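Local coordinates for SspB protein (Streptomyces clavuligerus, PDB 6JUF) that probably acts as a metal-dependent DNA nuclease component of the SspABCD-SspE system, which senses DNA phosphorothioation and defends the bacterium against phages, at residues S13-T19 with S168-D172; K68-Y74 with L84-T88; P230-Y236 with W311-Q317. The contacts are given in a common frame with arbitrary orientation. Residues are numbered along the deposited sequence.

Contact 1 of 3, residues S13-T19 with S168-D172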
loop_
_atom_site.group_PDB
_atom_site.type_symbol
_atom_site.label_atom_id
_atom_site.label_comp_id
_atom_site.label_asym_id
_atom_site.label_seq_id
_atom_site.Cartn_x
_atom_site.Cartn_y
_atom_site.Cartn_z
ATOM N N SER B 13 15.607 -12.214 18.126
ATOM C CA SER B 13 14.255 -12.427 17.699
ATOM C C SER B 13 14.273 -12.858 16.240
ATOM O O SER B 13 14.669 -12.074 15.368
ATOM C CB SER B 13 13.432 -11.129 17.885
ATOM O OG SER B 13 12.085 -11.319 17.448
ATOM N N PHE B 14 13.818 -14.091 15.966
ATOM C CA PHE B 14 13.826 -14.660 14.600
ATOM C C PHE B 14 12.487 -15.336 14.286
ATOM O O PHE B 14 11.951 -16.093 15.114
ATOM C CB PHE B 14 14.971 -15.704 14.465
ATOM C CG PHE B 14 16.330 -15.099 14.699
ATOM C CD1 PHE B 14 17.070 -14.560 13.619
ATOM C CD2 PHE B 14 16.841 -15.006 16.000
ATOM C CE1 PHE B 14 18.288 -13.936 13.876
ATOM C CE2 PHE B 14 18.075 -14.416 16.216
ATOM C CZ PHE B 14 18.779 -13.887 15.172
ATOM N N ALA B 15 11.949 -15.000 13.112
ATOM C CA ALA B 15 10.784 -15.672 12.491
ATOM C C ALA B 15 9.507 -15.518 13.312
ATOM O O ALA B 15 8.586 -16.274 13.116
ATOM C CB ALA B 15 11.090 -17.147 12.215
ATOM N N ARG B 16 9.440 -14.565 14.239
ATOM C CA ARG B 16 8.186 -14.415 15.033
ATOM C C ARG B 16 7.048 -13.835 14.177
ATOM O O ARG B 16 5.867 -13.875 14.597
ATOM C CB ARG B 16 8.432 -13.470 16.214
ATOM C CG ARG B 16 9.588 -13.880 17.108
ATOM C CD ARG B 16 9.160 -14.634 18.311
ATOM N NE ARG B 16 10.300 -14.924 19.211
ATOM C CZ ARG B 16 10.258 -14.731 20.532
ATOM N NH1 ARG B 16 9.138 -14.238 21.132
ATOM N NH2 ARG B 16 11.315 -15.022 21.292
ATOM N N HIS B 17 7.349 -13.308 12.974
ATOM C CA HIS B 17 6.331 -12.853 12.031
ATOM C C HIS B 17 5.740 -14.017 11.270
ATOM O O HIS B 17 4.779 -13.854 10.497
ATOM C CB HIS B 17 6.989 -11.906 11.011
ATOM C CG HIS B 17 8.359 -12.398 10.566
ATOM N ND1 HIS B 17 8.503 -13.454 9.709
ATOM C CD2 HIS B 17 9.649 -11.993 10.924
ATOM C CE1 HIS B 17 9.863 -13.669 9.526
ATOM N NE2 HIS B 17 10.520 -12.764 10.275
ATOM N N GLU B 18 6.303 -15.206 11.455
ATOM C CA GLU B 18 5.864 -16.459 10.747
ATOM C C GLU B 18 5.765 -16.298 9.254
ATOM O O GLU B 18 4.898 -16.897 8.595
ATOM C CB GLU B 18 4.520 -17.006 11.359
ATOM C CG GLU B 18 4.743 -17.373 12.821
ATOM C CD GLU B 18 3.485 -17.770 13.554
ATOM O OE1 GLU B 18 2.956 -18.797 13.106
ATOM O OE2 GLU B 18 3.103 -17.176 14.589
ATOM N N THR B 19 6.708 -15.549 8.705
ATOM C CA THR B 19 6.819 -15.213 7.262
ATOM C C THR B 19 5.773 -14.246 6.752
ATOM O O THR B 19 5.722 -13.996 5.536
ATOM C CB THR B 19 6.919 -16.429 6.254
ATOM O OG1 THR B 19 5.644 -17.039 5.999
ATOM C CG2 THR B 19 7.913 -17.503 6.763
ATOM N N SER B 168 14.539 -20.941 11.097
ATOM C CA SER B 168 13.977 -19.609 11.424
ATOM C C SER B 168 14.656 -18.489 10.648
ATOM O O SER B 168 14.000 -17.500 10.243
ATOM C CB SER B 168 14.109 -19.319 12.913
ATOM O OG SER B 168 13.436 -20.317 13.645
ATOM N N ILE B 169 15.967 -18.571 10.504
ATOM C CA ILE B 169 16.695 -17.541 9.741
ATOM C C ILE B 169 16.228 -17.601 8.278
ATOM O O ILE B 169 16.025 -16.559 7.635
ATOM C CB ILE B 169 18.208 -17.741 9.896
ATOM C CG1 ILE B 169 18.603 -17.407 11.360
ATOM C CG2 ILE B 169 18.975 -16.872 8.872
ATOM C CD1 ILE B 169 20.003 -17.859 11.798
ATOM N N ALA B 170 16.078 -18.798 7.723
ATOM C CA ALA B 170 15.599 -18.901 6.315
ATOM C C ALA B 170 14.211 -18.271 6.183
ATOM O O ALA B 170 13.901 -17.687 5.142
ATOM C CB ALA B 170 15.519 -20.371 5.864
ATOM N N LYS B 171 13.372 -18.392 7.217
ATOM C CA LYS B 171 12.038 -17.767 7.180
ATOM C C LYS B 171 12.189 -16.225 7.238
ATOM O O LYS B 171 11.393 -15.512 6.533
ATOM C CB LYS B 171 11.207 -18.272 8.364
ATOM C CG LYS B 171 10.706 -19.701 8.129
ATOM C CD LYS B 171 10.218 -20.325 9.423
ATOM C CE LYS B 171 9.768 -21.765 9.170
ATOM N NZ LYS B 171 9.598 -22.501 10.431
ATOM N N ASP B 172 13.168 -15.714 8.001
ATOM C CA ASP B 172 13.437 -14.243 7.990
ATOM C C ASP B 172 13.837 -13.812 6.573
ATOM O O ASP B 172 13.397 -12.758 6.083
ATOM C CB ASP B 172 14.557 -13.849 8.954
ATOM C CG ASP B 172 14.127 -13.818 10.390
ATOM O OD1 ASP B 172 12.900 -13.879 10.653
ATOM O OD2 ASP B 172 15.019 -13.706 11.249
HETATM O O HOH W 1 15.119 -11.450 12.637
#

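Contact 2 of 3, residues K68-Y74 with L84-T88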
loop_
_atom_site.group_PDB
_atom_site.type_symbol
_atom_site.label_atom_id
_atom_site.label_comp_id
_atom_site.label_asym_id
_atom_site.label_seq_id
_atom_site.Cartn_x
_atom_site.Cartn_y
_atom_site.Cartn_z
ATOM N N LYS B 68 8.872 -0.069 16.373
ATOM C CA LYS B 68 9.012 0.905 17.484
ATOM C C LYS B 68 7.725 1.661 17.722
ATOM O O LYS B 68 7.718 2.829 18.175
ATOM C CB LYS B 68 10.235 1.843 17.317
ATOM C CG LYS B 68 11.544 1.158 16.912
ATOM C CD LYS B 68 12.021 0.035 17.801
ATOM C CE LYS B 68 13.537 -0.210 17.718
ATOM N NZ LYS B 68 13.987 -0.486 16.332
ATOM N N LEU B 69 6.606 0.998 17.407
ATOM C CA LEU B 69 5.278 1.574 17.568
ATOM C C LEU B 69 4.666 1.155 18.886
ATOM O O LEU B 69 3.723 1.792 19.372
ATOM C CB LEU B 69 4.358 1.161 16.393
ATOM C CG LEU B 69 4.866 1.647 15.015
ATOM C CD1 LEU B 69 4.061 0.957 13.927
ATOM C CD2 LEU B 69 4.719 3.149 14.785
ATOM N N THR B 70 5.187 0.071 19.473
ATOM C CA THR B 70 4.845 -0.291 20.847
ATOM C C THR B 70 6.097 -0.685 21.572
ATOM O O THR B 70 7.130 -0.954 20.930
ATOM C CB THR B 70 3.946 -1.527 20.919
ATOM O OG1 THR B 70 4.586 -2.631 20.211
ATOM C CG2 THR B 70 2.552 -1.252 20.310
ATOM N N ARG B 71 5.988 -0.625 22.921
ATOM C CA ARG B 71 6.956 -1.264 23.807
ATOM C C ARG B 71 6.159 -2.285 24.612
ATOM O O ARG B 71 4.939 -2.121 24.774
ATOM C CB ARG B 71 7.625 -0.250 24.763
ATOM C CG ARG B 71 8.827 0.554 24.230
ATOM C CD ARG B 71 10.058 -0.246 24.766
ATOM N NE ARG B 71 11.085 0.674 24.823
ATOM C CZ ARG B 71 12.361 0.451 24.903
ATOM N NH1 ARG B 71 12.820 -0.794 25.004
ATOM N NH2 ARG B 71 13.142 1.524 24.891
ATOM N N GLU B 72 6.813 -3.299 25.152
ATOM C CA GLU B 72 6.139 -4.268 25.963
ATOM C C GLU B 72 6.791 -4.308 27.372
ATOM O O GLU B 72 8.005 -4.089 27.549
ATOM C CB GLU B 72 6.162 -5.676 25.300
ATOM C CG GLU B 72 5.431 -5.719 23.963
ATOM C CD GLU B 72 5.308 -7.118 23.437
ATOM O OE1 GLU B 72 5.690 -8.099 24.116
ATOM O OE2 GLU B 72 4.862 -7.235 22.284
ATOM N N HIS B 73 5.926 -4.599 28.353
ATOM C CA HIS B 73 6.383 -4.681 29.768
ATOM C C HIS B 73 5.421 -5.450 30.594
ATOM O O HIS B 73 4.267 -5.504 30.234
ATOM C CB HIS B 73 6.583 -3.284 30.354
ATOM C CG HIS B 73 7.515 -3.274 31.552
ATOM N ND1 HIS B 73 7.067 -2.999 32.779
ATOM C CD2 HIS B 73 8.842 -3.670 31.701
ATOM C CE1 HIS B 73 8.084 -3.090 33.666
ATOM N NE2 HIS B 73 9.157 -3.522 33.012
ATOM N N TYR B 74 5.835 -6.021 31.729
ATOM C CA TYR B 74 4.832 -6.639 32.615
ATOM C C TYR B 74 3.778 -5.620 33.071
ATOM O O TYR B 74 4.076 -4.422 33.296
ATOM C CB TYR B 74 5.498 -7.292 33.838
ATOM C CG TYR B 74 6.726 -8.124 33.474
ATOM C CD1 TYR B 74 6.595 -9.432 32.975
ATOM C CD2 TYR B 74 8.012 -7.592 33.611
ATOM C CE1 TYR B 74 7.715 -10.196 32.656
ATOM C CE2 TYR B 74 9.135 -8.335 33.277
ATOM C CZ TYR B 74 8.986 -9.637 32.802
ATOM O OH TYR B 74 10.116 -10.385 32.477
ATOM N N LEU B 84 2.609 -7.073 28.407
ATOM C CA LEU B 84 1.567 -6.237 27.848
ATOM C C LEU B 84 2.195 -5.227 26.834
ATOM O O LEU B 84 3.375 -4.910 26.919
ATOM C CB LEU B 84 0.837 -5.446 28.954
ATOM C CG LEU B 84 0.204 -6.243 30.126
ATOM C CD1 LEU B 84 -0.924 -5.459 30.760
ATOM C CD2 LEU B 84 -0.325 -7.570 29.687
ATOM N N SER B 85 1.321 -4.623 26.003
ATOM C CA SER B 85 1.796 -3.663 24.927
ATOM C C SER B 85 1.313 -2.244 25.137
ATOM O O SER B 85 0.219 -2.080 25.685
ATOM C CB SER B 85 1.343 -4.141 23.539
ATOM O OG SER B 85 2.005 -5.358 23.240
ATOM N N TYR B 86 2.144 -1.261 24.828
ATOM C CA TYR B 86 1.849 0.159 25.095
ATOM C C TYR B 86 2.326 0.893 23.845
ATOM O O TYR B 86 3.432 0.656 23.409
ATOM C CB TYR B 86 2.536 0.632 26.365
ATOM C CG TYR B 86 2.166 -0.225 27.554
ATOM C CD1 TYR B 86 1.047 0.121 28.320
ATOM C CD2 TYR B 86 2.939 -1.341 27.926
ATOM C CE1 TYR B 86 0.677 -0.679 29.417
ATOM C CE2 TYR B 86 2.573 -2.146 28.985
ATOM C CZ TYR B 86 1.469 -1.780 29.742
ATOM O OH TYR B 86 1.103 -2.518 30.820
ATOM N N PRO B 87 1.481 1.794 23.315
ATOM C CA PRO B 87 1.866 2.605 22.170
ATOM C C PRO B 87 2.979 3.639 22.501
ATOM O O PRO B 87 2.937 4.281 23.553
ATOM C CB PRO B 87 0.545 3.342 21.786
ATOM C CG PRO B 87 -0.160 3.541 23.112
ATOM C CD PRO B 87 0.197 2.277 23.917
ATOM N N THR B 88 3.974 3.784 21.595
ATOM C CA THR B 88 5.047 4.711 21.824
ATOM C C THR B 88 4.600 6.090 21.413
ATOM O O THR B 88 3.614 6.223 20.623
ATOM C CB THR B 88 6.266 4.309 20.993
ATOM O OG1 THR B 88 5.871 4.311 19.605
ATOM C CG2 THR B 88 6.752 2.931 21.352
HETATM O O HOH W 2 3.616 -5.285 20.808
#

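Contact 3 of 3, residues P230-Y236 with W311-Q317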
loop_
_atom_site.group_PDB
_atom_site.type_symbol
_atom_site.label_atom_id
_atom_site.label_comp_id
_atom_site.label_asym_id
_atom_site.label_seq_id
_atom_site.Cartn_x
_atom_site.Cartn_y
_atom_site.Cartn_z
ATOM N N PRO B 230 12.701 11.633 0.853
ATOM C CA PRO B 230 12.858 13.090 1.045
ATOM C C PRO B 230 14.182 13.437 1.774
ATOM O O PRO B 230 14.661 12.706 2.675
ATOM C CB PRO B 230 11.626 13.513 1.897
ATOM C CG PRO B 230 10.656 12.395 1.702
ATOM C CD PRO B 230 11.508 11.137 1.542
ATOM N N ALA B 231 14.746 14.610 1.396
ATOM C CA ALA B 231 15.931 15.150 2.096
ATOM C C ALA B 231 15.792 15.241 3.609
ATOM O O ALA B 231 16.737 14.901 4.324
ATOM C CB ALA B 231 16.269 16.522 1.521
ATOM N N ARG B 232 14.623 15.671 4.111
ATOM C CA ARG B 232 14.468 15.770 5.559
ATOM C C ARG B 232 14.411 14.391 6.244
ATOM O O ARG B 232 14.739 14.260 7.391
ATOM C CB ARG B 232 13.244 16.623 5.942
ATOM C CG ARG B 232 13.543 18.113 5.620
ATOM C CD ARG B 232 12.404 19.026 6.077
ATOM N NE ARG B 232 11.271 18.903 5.188
ATOM C CZ ARG B 232 10.404 19.879 4.872
ATOM N NH1 ARG B 232 10.555 21.103 5.350
ATOM N NH2 ARG B 232 9.396 19.635 4.048
ATOM N N ILE B 233 13.988 13.344 5.496
ATOM C CA ILE B 233 14.061 11.986 6.107
ATOM C C ILE B 233 15.526 11.507 6.240
ATOM O O ILE B 233 15.941 10.982 7.277
ATOM C CB ILE B 233 13.209 10.939 5.333
ATOM C CG1 ILE B 233 11.704 11.276 5.311
ATOM C CG2 ILE B 233 13.459 9.518 5.901
ATOM C CD1 ILE B 233 11.041 11.340 6.679
ATOM N N ILE B 234 16.316 11.782 5.196
ATOM C CA ILE B 234 17.778 11.555 5.236
ATOM C C ILE B 234 18.419 12.316 6.409
ATOM O O ILE B 234 19.136 11.747 7.241
ATOM C CB ILE B 234 18.444 11.886 3.893
ATOM C CG1 ILE B 234 17.918 10.927 2.788
ATOM C CG2 ILE B 234 19.959 11.762 4.010
ATOM C CD1 ILE B 234 18.238 11.374 1.345
ATOM N N ALA B 235 18.140 13.635 6.476
ATOM C CA ALA B 235 18.743 14.460 7.538
ATOM C C ALA B 235 18.333 14.023 8.952
ATOM O O ALA B 235 19.155 13.937 9.873
ATOM C CB ALA B 235 18.417 15.934 7.281
ATOM N N TYR B 236 17.037 13.708 9.114
ATOM C CA TYR B 236 16.574 13.199 10.397
ATOM C C TYR B 236 17.386 11.914 10.787
ATOM O O TYR B 236 17.820 11.754 11.914
ATOM C CB TYR B 236 15.054 12.881 10.315
ATOM C CG TYR B 236 14.645 11.798 11.332
ATOM C CD1 TYR B 236 14.469 12.099 12.652
ATOM C CD2 TYR B 236 14.466 10.457 10.904
ATOM C CE1 TYR B 236 14.117 11.100 13.579
ATOM C CE2 TYR B 236 14.112 9.459 11.797
ATOM C CZ TYR B 236 13.971 9.790 13.154
ATOM O OH TYR B 236 13.657 8.797 14.032
ATOM N N TRP B 311 14.323 15.606 15.418
ATOM C CA TRP B 311 12.909 15.736 15.464
ATOM C C TRP B 311 12.368 17.063 14.965
ATOM O O TRP B 311 11.246 17.076 14.505
ATOM C CB TRP B 311 12.366 15.345 16.843
ATOM C CG TRP B 311 12.256 13.857 16.869
ATOM C CD1 TRP B 311 13.195 12.928 17.298
ATOM C CD2 TRP B 311 11.144 13.087 16.391
ATOM N NE1 TRP B 311 12.732 11.673 17.129
ATOM C CE2 TRP B 311 11.500 11.699 16.588
ATOM C CE3 TRP B 311 9.909 13.402 15.835
ATOM C CZ2 TRP B 311 10.649 10.658 16.210
ATOM C CZ3 TRP B 311 9.043 12.380 15.493
ATOM C CH2 TRP B 311 9.417 11.016 15.659
ATOM N N ASP B 312 13.057 18.182 15.138
ATOM C CA ASP B 312 12.641 19.419 14.450
ATOM C C ASP B 312 12.576 19.179 12.955
ATOM O O ASP B 312 11.602 19.561 12.305
ATOM C CB ASP B 312 13.587 20.584 14.737
ATOM C CG ASP B 312 13.534 21.056 16.186
ATOM O OD1 ASP B 312 12.517 20.752 16.856
ATOM O OD2 ASP B 312 14.523 21.675 16.654
ATOM N N VAL B 313 13.629 18.598 12.398
ATOM C CA VAL B 313 13.732 18.405 10.953
ATOM C C VAL B 313 12.617 17.436 10.502
ATOM O O VAL B 313 11.934 17.659 9.514
ATOM C CB VAL B 313 15.104 17.777 10.623
ATOM C CG1 VAL B 313 15.186 17.235 9.192
ATOM C CG2 VAL B 313 16.214 18.799 10.820
ATOM N N LEU B 314 12.402 16.375 11.244
ATOM C CA LEU B 314 11.377 15.399 10.873
ATOM C C LEU B 314 9.956 15.992 11.012
ATOM O O LEU B 314 9.156 15.815 10.156
ATOM C CB LEU B 314 11.482 14.132 11.738
ATOM C CG LEU B 314 10.483 13.015 11.426
ATOM C CD1 LEU B 314 10.544 12.599 9.950
ATOM C CD2 LEU B 314 10.746 11.786 12.300
ATOM N N ASP B 315 9.674 16.726 12.074
ATOM C CA ASP B 315 8.365 17.305 12.219
ATOM C C ASP B 315 8.127 18.325 11.121
ATOM O O ASP B 315 6.974 18.451 10.650
ATOM C CB ASP B 315 8.217 17.926 13.595
ATOM C CG ASP B 315 6.753 18.021 14.044
ATOM O OD1 ASP B 315 5.962 17.150 13.604
ATOM O OD2 ASP B 315 6.425 18.887 14.857
ATOM N N GLU B 316 9.155 19.046 10.696
ATOM C CA GLU B 316 8.977 19.997 9.600
ATOM C C GLU B 316 8.521 19.302 8.333
ATOM O O GLU B 316 7.702 19.827 7.564
ATOM C CB GLU B 316 10.266 20.703 9.341
ATOM C CG GLU B 316 10.542 21.705 10.437
ATOM C CD GLU B 316 11.965 22.142 10.438
ATOM O OE1 GLU B 316 12.562 22.062 9.358
ATOM O OE2 GLU B 316 12.448 22.635 11.496
ATOM N N GLN B 317 9.061 18.117 8.085
ATOM C CA GLN B 317 8.703 17.352 6.938
ATOM C C GLN B 317 7.218 17.016 6.911
ATOM O O GLN B 317 6.645 16.798 5.854
ATOM C CB GLN B 317 9.527 16.054 6.958
ATOM C CG GLN B 317 9.218 15.050 5.821
ATOM C CD GLN B 317 9.447 15.573 4.400
ATOM O OE1 GLN B 317 10.152 16.533 4.176
ATOM N NE2 GLN B 317 8.871 14.846 3.396
HETATM O O HOH W 3 12.413 16.862 2.564
HETATM O O HOH W 4 12.809 22.301 6.936
HETATM O O HOH W 5 14.219 9.208 16.618
#

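Contact 1 of 3, residues S13-T19 with S168-D172
S13 reaches D172 through water 1, which donates to S13 O (2.8 Å) and D172 OD2 (2.7 Å). F14 has its CA-to-CB bond toward the helix; its CD1 lies 3.9 Å from I169 CG1, D172 OD2 sits at the ring edge, and V156 extends this apolar patch. A15 N donates to D172 OD1 at 2.9 Å as A15 CB settles 3.5 Å from S168 O. A15 also starts a type I beta turn, closed by E18 N to A15 O (3.0 Å). The turn, in the loop before helix 24-34, packs on helix 166-180, whose order with strands 142-144, 208-211 and 218-221 is consistent with a winged-helix-like layout. H17, in the turn, donates from NE2 to D172 OD1 (2.7 Å), a His-carboxylate hydrogen bond, and its ND1 accepts from T19 N (2.9 Å). E18, a Mg(2+) ligand in a crystal structure of this protein, points away from the helix; no metal is bound here. T19 CG2 rests 3.7 Å from K171 CB.

Contact 2 of 3, residues K68-Y74 with L84-T88
This is a two-stranded antiparallel hairpin contact, strand 70-74 against strand 83-87, set between the end of helix 57-66 and the start of helix 89-95. The short strand axes approach to 4.5 Å, with their N-to-C directions 146° apart. Register follows from two hydrogen-bonded pairs. R71 N to Y86 O and Y86 N to R71 O both measure 2.9 Å, as do H73 N to L84 O and L84 N to H73 O. Between them, the non-hydrogen-bonded pair E72 and S85 brings the CA atoms to 4.5 Å, and E72 CA makes a CA-H...O contact with L84 O at 3.0 Å.

On the face carrying E72 and S85, water 2 collects T70 OG1 (2.9 Å), E72 OE2 (2.7 Å) and S85 OG (2.9 Å). E72 also forms salt bridges with R61 and R65 of helix 57-66, while V34 of helix 24-34 touches T70 and S85. R71, H73, L84 and Y86 take the other face, where Y86 CE2 lies 4.0 Å from H73 O and the R71 side chain leans on helix 339-350, its NH2 bonding to G123 O.

Where the strands meet the helices, T88 N donates to L69 O (3.0 Å) and T88 OG1 to K68 O (2.8 Å). K68, at positive phi, is the C-prime residue of a Schellman motif ending helix 57-66; T88 is the N-cap of the next helix, its OG1 accepting from A91 N. The arrangement is that of a two-stranded antiparallel beta hairpin connecting two helices, with the Schellman end of the first hydrogen-bonded to the N-cap of the second.

Contact 3 of 3, residues P230-Y236 with W311-Q317
Helices 231-243 and 306-317 pack nearly antiparallel, the axes of their local segments approaching to 8.5 Å with N-to-C directions 160° apart. V313 is the central bump: its CG1 projects into the hollow formed by R232, A235 and the backbone of Y236, lying 3.5 Å from R232 O, 4.0 Å from A235 CB and 4.0 Å from Y236 N. A235, with nothing beyond CB, keeps the hollow open for V313 CG1. Beside it, I233 CD1 meets L314 CD1 at 3.5 Å, and the other methyl of L314, CD2, sits over the face of the Y236 ring, 3.7 Å from its centroid and 12° off the normal, a CH-pi contact. The Y236 ring in turn points its edge at the face of W311 in a T-shaped stack, the centroids of the Y236 ring and the five-membered ring of W311 5.4 Å apart, planes at 76°.

Helix 231-243 opens a region whose helices and three-stranded sheet are consistent with a winged-helix-like fold, and helix 306-317 follows its last strand; L112 of helix 107-118 touches both Y236 and L314. Water 5 joins Y236 OH (2.7 Å) to W311 NE1 (2.9 Å), and Y236 OH also bonds to W116 NE1.

At the opposite end, R232 folds over the last turn of the partner segment, one guanidinium face covering E316 O and Q317 CA. R232 NE donates to Q317 OE1 at 2.8 Å, supported by a weak bond from R232 NH2 (3.2 Å). P230 CB packs 3.4 Å from Q317 NE2.

In the fold
From the N terminus, the 13-19 loop meets helix 166-180, so contact 1 closes a span of 148 intervening residues. Contact 2 is nested inside that span, a local hairpin with nine residues between its segments; its centre lies 21 Å from that of contact 1, and their nearest atoms are about 8 Å apart. Contact 3 opens after contact 1 has closed, and joins helix 231-243 to helix 306-317 across 74 residues. Contacts 1 and 3 lie on opposite sides of the chain's centre, their centres 32 Å apart. W116 of helix 107-118 links contacts 2 and 3: its carbonyl oxygen accepts from K68 NZ, and its NE1 bonds to Y236 OH.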